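Local coordinates for type 2A phosphatase-associated protein 42 (Saccharomyces cerevisiae, PDB 2V0P), which inhibits the PP2A-type phosphatase SIT4, associates with PP2A catalytic subunits and takes part in negative regulation of TOR signalling, at residues S13-K18 with L79-S84; G33-T38 with S84-N89. All blocks are in the same frame, centred on the assembly; numbering follows the deposited sequence.

Contact 1: S13-K18 with L79-S84; sequences SLYSTK and LGLLIS
Ser13 O, in the helical turn that sends Tyr15 out against Leu81 and Leu82, is gripped twice by Thr17. The Thr17 backbone N lies 3.0 Å from Ser13 O in the regular helical bond. Thr17 OG1 makes a short second bond of 2.5 Å to Ser13 O from the opposite face of the carbonyl plane. The contact itself is apolar. Tyr15 has CG anti to its backbone nitrogen (chi1 179°), which aims the ring across at the partner helix. There it crosses the Leu81 side chain at about a right angle: Leu81 CD1 comes closest, 3.4 Å from Tyr15 OH, and the hydroxyl end also lies against Leu81 CB and CD2. Nearer the ring's root, Leu82 CD2 approaches Tyr15 CD1 obliquely, at 3.6 Å. With an alanine in place of Tyr15, a gap would probably open beside Leu81, and Leu82 CD2 would lose its aromatic neighbour. All three residues are buried where helix 4-19 packs on helix 75-83. Leu82 also leans on Ile39 and Leu42 of helix 29-52, while Leu81 touches Phe111 of helix 93-120 and Asn218 of helix 199-231.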
loop_
_atom_site.group_PDB
_atom_site.type_symbol
_atom_site.label_atom_id
_atom_site.label_comp_id
_atom_site.label_asym_id
_atom_site.label_seq_id
_atom_site.Cartn_x
_atom_site.Cartn_y
_atom_site.Cartn_z
ATOM N N SER A 13 6.042 -12.090 28.751
ATOM C CA SER A 13 7.001 -11.142 29.260
ATOM C C SER A 13 8.180 -10.905 28.287
ATOM O O SER A 13 8.625 -9.796 28.143
ATOM C CB SER A 13 7.488 -11.594 30.614
ATOM O OG SER A 13 8.319 -10.624 31.190
ATOM N N LEU A 14 8.682 -11.960 27.656
ATOM C CA LEU A 14 9.763 -11.819 26.690
ATOM C C LEU A 14 9.261 -10.947 25.544
ATOM O O LEU A 14 9.930 -10.036 25.159
ATOM C CB LEU A 14 10.252 -13.168 26.171
ATOM C CG LEU A 14 11.099 -13.998 27.143
ATOM C CD1 LEU A 14 11.289 -15.398 26.602
ATOM C CD2 LEU A 14 12.430 -13.334 27.415
ATOM N N TYR A 15 8.064 -11.234 25.077
ATOM C CA TYR A 15 7.397 -10.468 24.052
ATOM C C TYR A 15 7.326 -8.986 24.405
ATOM O O TYR A 15 7.854 -8.179 23.676
ATOM C CB TYR A 15 6.004 -11.019 23.712
ATOM C CG TYR A 15 5.341 -10.177 22.646
ATOM C CD1 TYR A 15 5.778 -10.252 21.299
ATOM C CD2 TYR A 15 4.361 -9.261 22.969
ATOM C CE1 TYR A 15 5.199 -9.461 20.301
ATOM C CE2 TYR A 15 3.760 -8.435 21.975
ATOM C CZ TYR A 15 4.195 -8.545 20.651
ATOM O OH TYR A 15 3.626 -7.751 19.691
ATOM N N SER A 16 6.714 -8.648 25.545
ATOM C CA SER A 16 6.516 -7.257 25.927
ATOM C C SER A 16 7.774 -6.491 26.203
ATOM O O SER A 16 7.843 -5.323 25.898
ATOM C CB SER A 16 5.564 -7.126 27.142
ATOM O OG SER A 16 4.320 -7.650 26.797
ATOM N N THR A 17 8.763 -7.144 26.799
ATOM C CA THR A 17 9.937 -6.480 27.245
ATOM C C THR A 17 11.011 -6.388 26.146
ATOM O O THR A 17 11.772 -5.444 26.129
ATOM C CB THR A 17 10.507 -7.140 28.504
ATOM O OG1 THR A 17 10.799 -8.513 28.240
ATOM C CG2 THR A 17 9.495 -7.064 29.652
ATOM N N LYS A 18 11.045 -7.349 25.231
ATOM C CA LYS A 18 12.181 -7.480 24.325
ATOM C C LYS A 18 11.848 -7.708 22.874
ATOM O O LYS A 18 12.687 -7.461 22.021
ATOM C CB LYS A 18 13.141 -8.614 24.786
ATOM C CG LYS A 18 13.804 -8.355 26.084
ATOM C CD LYS A 18 15.007 -9.237 26.274
ATOM C CE LYS A 18 15.916 -8.685 27.365
ATOM N NZ LYS A 18 16.585 -7.424 26.929
ATOM N N LEU A 79 1.535 -16.177 18.783
ATOM C CA LEU A 79 2.260 -16.756 17.685
ATOM C C LEU A 79 2.151 -15.797 16.471
ATOM O O LEU A 79 3.135 -15.515 15.842
ATOM C CB LEU A 79 1.783 -18.168 17.356
ATOM C CG LEU A 79 2.173 -19.411 18.225
ATOM C CD1 LEU A 79 1.488 -20.553 17.659
ATOM C CD2 LEU A 79 3.636 -19.683 18.269
ATOM N N GLY A 80 0.951 -15.300 16.198
ATOM C CA GLY A 80 0.750 -14.237 15.191
ATOM C C GLY A 80 1.695 -13.076 15.304
ATOM O O GLY A 80 2.350 -12.716 14.334
ATOM N N LEU A 81 1.769 -12.511 16.476
ATOM C CA LEU A 81 2.590 -11.392 16.775
ATOM C C LEU A 81 4.118 -11.709 16.637
ATOM O O LEU A 81 4.900 -10.905 16.102
ATOM C CB LEU A 81 2.293 -10.899 18.150
ATOM C CG LEU A 81 0.969 -10.251 18.474
ATOM C CD1 LEU A 81 0.996 -9.936 19.922
ATOM C CD2 LEU A 81 0.780 -8.983 17.610
ATOM N N LEU A 82 4.522 -12.869 17.126
ATOM C CA LEU A 82 5.937 -13.208 17.087
ATOM C C LEU A 82 6.407 -13.543 15.690
ATOM O O LEU A 82 7.439 -13.071 15.302
ATOM C CB LEU A 82 6.230 -14.401 18.027
ATOM C CG LEU A 82 5.927 -14.139 19.502
ATOM C CD1 LEU A 82 5.808 -15.501 20.179
ATOM C CD2 LEU A 82 6.964 -13.431 20.144
ATOM N N ILE A 83 5.664 -14.373 14.977
ATOM C CA ILE A 83 5.998 -14.788 13.651
ATOM C C ILE A 83 6.080 -13.589 12.670
ATOM O O ILE A 83 6.957 -13.527 11.875
ATOM C CB ILE A 83 5.030 -15.842 13.125
ATOM C CG1 ILE A 83 5.104 -17.111 14.002
ATOM C CG2 ILE A 83 5.422 -16.251 11.671
ATOM C CD1 ILE A 83 4.222 -18.101 13.640
ATOM N N SER A 84 5.183 -12.624 12.781
ATOM C CA SER A 84 5.236 -11.499 11.821
ATOM C C SER A 84 6.561 -10.731 11.899
ATOM O O SER A 84 6.908 -9.972 10.982
ATOM C CB SER A 84 4.047 -10.572 12.052
ATOM O OG SER A 84 4.197 -9.903 13.253
#

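Contact 2: G33-T38 with S84-N89; sequences GLLLST and SRRQSN
At Leu35, CG lies opposite the backbone nitrogen (chi1 -179°), which sets the CD2 methyl against the loop, and Arg86 folds back to meet it, bent at chi2 (-79°) and chi3 (-75°). Leu35 CD2 lies against the CG-CD part of Arg86, 3.5 Å from Arg86 CD. The same methyl also lies against the loop backbone, 3.5 Å from Arg86 N, and touches Arg85 CB at 3.9 Å. One branch of one leucine therefore packs on two successive loop residues, using CG and CD of Arg86 and CB of Arg85. The fold in the Arg86 chain then brings its guanidinium under Leu36. Leu36 CB stands 4.2 Å above the centre of one face, and Leu36 CD1 reaches over that face to 3.8 Å from Arg86 NH2. The polar end is held from the same helix: Arg86 NH1 hydrogen-bonds to Gln32 OE1, an oxygen that also accepts from Gln87 N, tying side chain and loop backbone to one glutamine. Arg85 turns its tip elsewhere, NH1 bonding to Leu81 O. Irregular loop 84-89 thus lies against helix 29-52 as it passes from helix 75-83 to helix 93-120, whose Tyr103 also touches Arg86.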
loop_
_atom_site.group_PDB
_atom_site.type_symbol
_atom_site.label_atom_id
_atom_site.label_comp_id
_atom_site.label_asym_id
_atom_site.label_seq_id
_atom_site.Cartn_x
_atom_site.Cartn_y
_atom_site.Cartn_z
ATOM N N GLY A 33 17.343 -14.492 17.142
ATOM C CA GLY A 33 17.732 -15.610 17.976
ATOM C C GLY A 33 16.741 -15.790 19.112
ATOM O O GLY A 33 16.190 -16.841 19.236
ATOM N N LEU A 34 16.511 -14.746 19.897
ATOM C CA LEU A 34 15.485 -14.747 20.986
ATOM C C LEU A 34 14.076 -14.924 20.452
ATOM O O LEU A 34 13.252 -15.638 21.043
ATOM C CB LEU A 34 15.552 -13.462 21.807
ATOM C CG LEU A 34 14.560 -13.256 22.953
ATOM C CD1 LEU A 34 14.774 -14.362 23.999
ATOM C CD2 LEU A 34 14.854 -11.913 23.548
ATOM N N LEU A 35 13.790 -14.310 19.302
ATOM C CA LEU A 35 12.488 -14.438 18.710
ATOM C C LEU A 35 12.198 -15.890 18.317
ATOM O O LEU A 35 11.150 -16.435 18.651
ATOM C CB LEU A 35 12.305 -13.430 17.536
ATOM C CG LEU A 35 10.962 -13.438 16.836
ATOM C CD1 LEU A 35 9.865 -12.774 17.639
ATOM C CD2 LEU A 35 11.085 -12.811 15.509
ATOM N N LEU A 36 13.144 -16.505 17.633
ATOM C CA LEU A 36 13.044 -17.872 17.251
ATOM C C LEU A 36 12.889 -18.801 18.451
ATOM O O LEU A 36 12.135 -19.665 18.392
ATOM C CB LEU A 36 14.243 -18.313 16.438
ATOM C CG LEU A 36 14.216 -19.741 15.952
ATOM C CD1 LEU A 36 12.960 -20.050 15.149
ATOM C CD2 LEU A 36 15.453 -20.063 15.151
ATOM N N SER A 37 13.618 -18.602 19.505
ATOM C CA SER A 37 13.510 -19.558 20.639
ATOM C C SER A 37 12.189 -19.343 21.373
ATOM O O SER A 37 11.590 -20.294 21.833
ATOM C CB SER A 37 14.687 -19.512 21.567
ATOM O OG SER A 37 14.820 -18.261 22.167
ATOM N N THR A 38 11.731 -18.094 21.427
ATOM C CA THR A 38 10.425 -17.786 21.951
ATOM C C THR A 38 9.316 -18.475 21.195
ATOM O O THR A 38 8.377 -19.105 21.768
ATOM C CB THR A 38 10.231 -16.321 22.174
ATOM O OG1 THR A 38 11.277 -15.860 22.971
ATOM C CG2 THR A 38 8.807 -16.003 22.956
ATOM N N SER A 84 5.183 -12.624 12.781
ATOM C CA SER A 84 5.236 -11.499 11.821
ATOM C C SER A 84 6.561 -10.731 11.899
ATOM O O SER A 84 6.908 -9.972 10.982
ATOM C CB SER A 84 4.047 -10.572 12.052
ATOM O OG SER A 84 4.197 -9.903 13.253
ATOM N N ARG A 85 7.330 -10.994 12.973
ATOM C CA ARG A 85 8.513 -10.262 13.277
ATOM C C ARG A 85 9.843 -10.978 12.823
ATOM O O ARG A 85 10.886 -10.398 12.891
ATOM C CB ARG A 85 8.561 -9.927 14.765
ATOM C CG ARG A 85 7.790 -8.744 15.213
ATOM C CD ARG A 85 7.477 -8.776 16.700
ATOM N NE ARG A 85 6.829 -7.526 17.101
ATOM C CZ ARG A 85 5.552 -7.243 16.919
ATOM N NH1 ARG A 85 4.727 -8.129 16.392
ATOM N NH2 ARG A 85 5.076 -6.055 17.272
ATOM N N ARG A 86 9.727 -12.222 12.382
ATOM C CA ARG A 86 10.821 -13.028 11.897
ATOM C C ARG A 86 11.365 -12.453 10.589
ATOM O O ARG A 86 10.623 -11.937 9.800
ATOM C CB ARG A 86 10.341 -14.463 11.695
ATOM C CG ARG A 86 10.126 -15.187 13.022
ATOM C CD ARG A 86 11.488 -15.668 13.588
ATOM N NE ARG A 86 12.035 -16.820 12.898
ATOM C CZ ARG A 86 13.328 -16.966 12.582
ATOM N NH1 ARG A 86 14.210 -16.017 12.867
ATOM N NH2 ARG A 86 13.745 -18.066 11.964
ATOM N N GLN A 87 12.670 -12.544 10.420
ATOM C CA GLN A 87 13.329 -12.180 9.180
ATOM C C GLN A 87 14.464 -13.162 8.898
ATOM O O GLN A 87 15.126 -13.673 9.821
ATOM C CB GLN A 87 13.959 -10.786 9.282
ATOM C CG GLN A 87 13.052 -9.720 9.597
ATOM C CD GLN A 87 13.719 -8.375 9.495
ATOM O OE1 GLN A 87 14.842 -8.233 8.953
ATOM N NE2 GLN A 87 13.024 -7.366 9.979
ATOM N N SER A 88 14.700 -13.409 7.631
ATOM C CA SER A 88 15.827 -14.276 7.246
ATOM C C SER A 88 17.080 -13.437 7.081
ATOM O O SER A 88 16.988 -12.248 6.784
ATOM C CB SER A 88 15.503 -15.013 5.969
ATOM O OG SER A 88 16.661 -15.573 5.415
ATOM N N ASN A 89 18.235 -14.054 7.294
ATOM C CA ASN A 89 19.534 -13.425 7.014
ATOM C C ASN A 89 20.325 -14.149 5.911
ATOM O O ASN A 89 21.498 -13.837 5.646
ATOM C CB ASN A 89 20.356 -13.279 8.305
ATOM C CG ASN A 89 19.931 -12.061 9.130
ATOM O OD1 ASN A 89 19.618 -12.175 10.324
ATOM N ND2 ASN A 89 19.906 -10.882 8.484
#

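How the contacts relate
Contacts 1 and 2 are neighbours, their centres about 10 Å apart on the same side of the chain's centre. Their segments alternate along the chain: 13-18, 33-38, 79-84 and 84-89, with Ser84 shared. Helices 4-19 and 29-52, consecutive in sequence, therefore meet consecutive parts of one later stretch: contact 1 takes the end region of helix 75-83, contact 2 the loop that follows. The two also touch directly, as where Leu35 CD1 packs 3.4 Å from Leu82 O and Tyr15 OH lies 3.3 Å from Arg85 NH2. Together they join the first three helices of the all-helical, tetratricopeptide repeat-like N-terminal domain of Tap42.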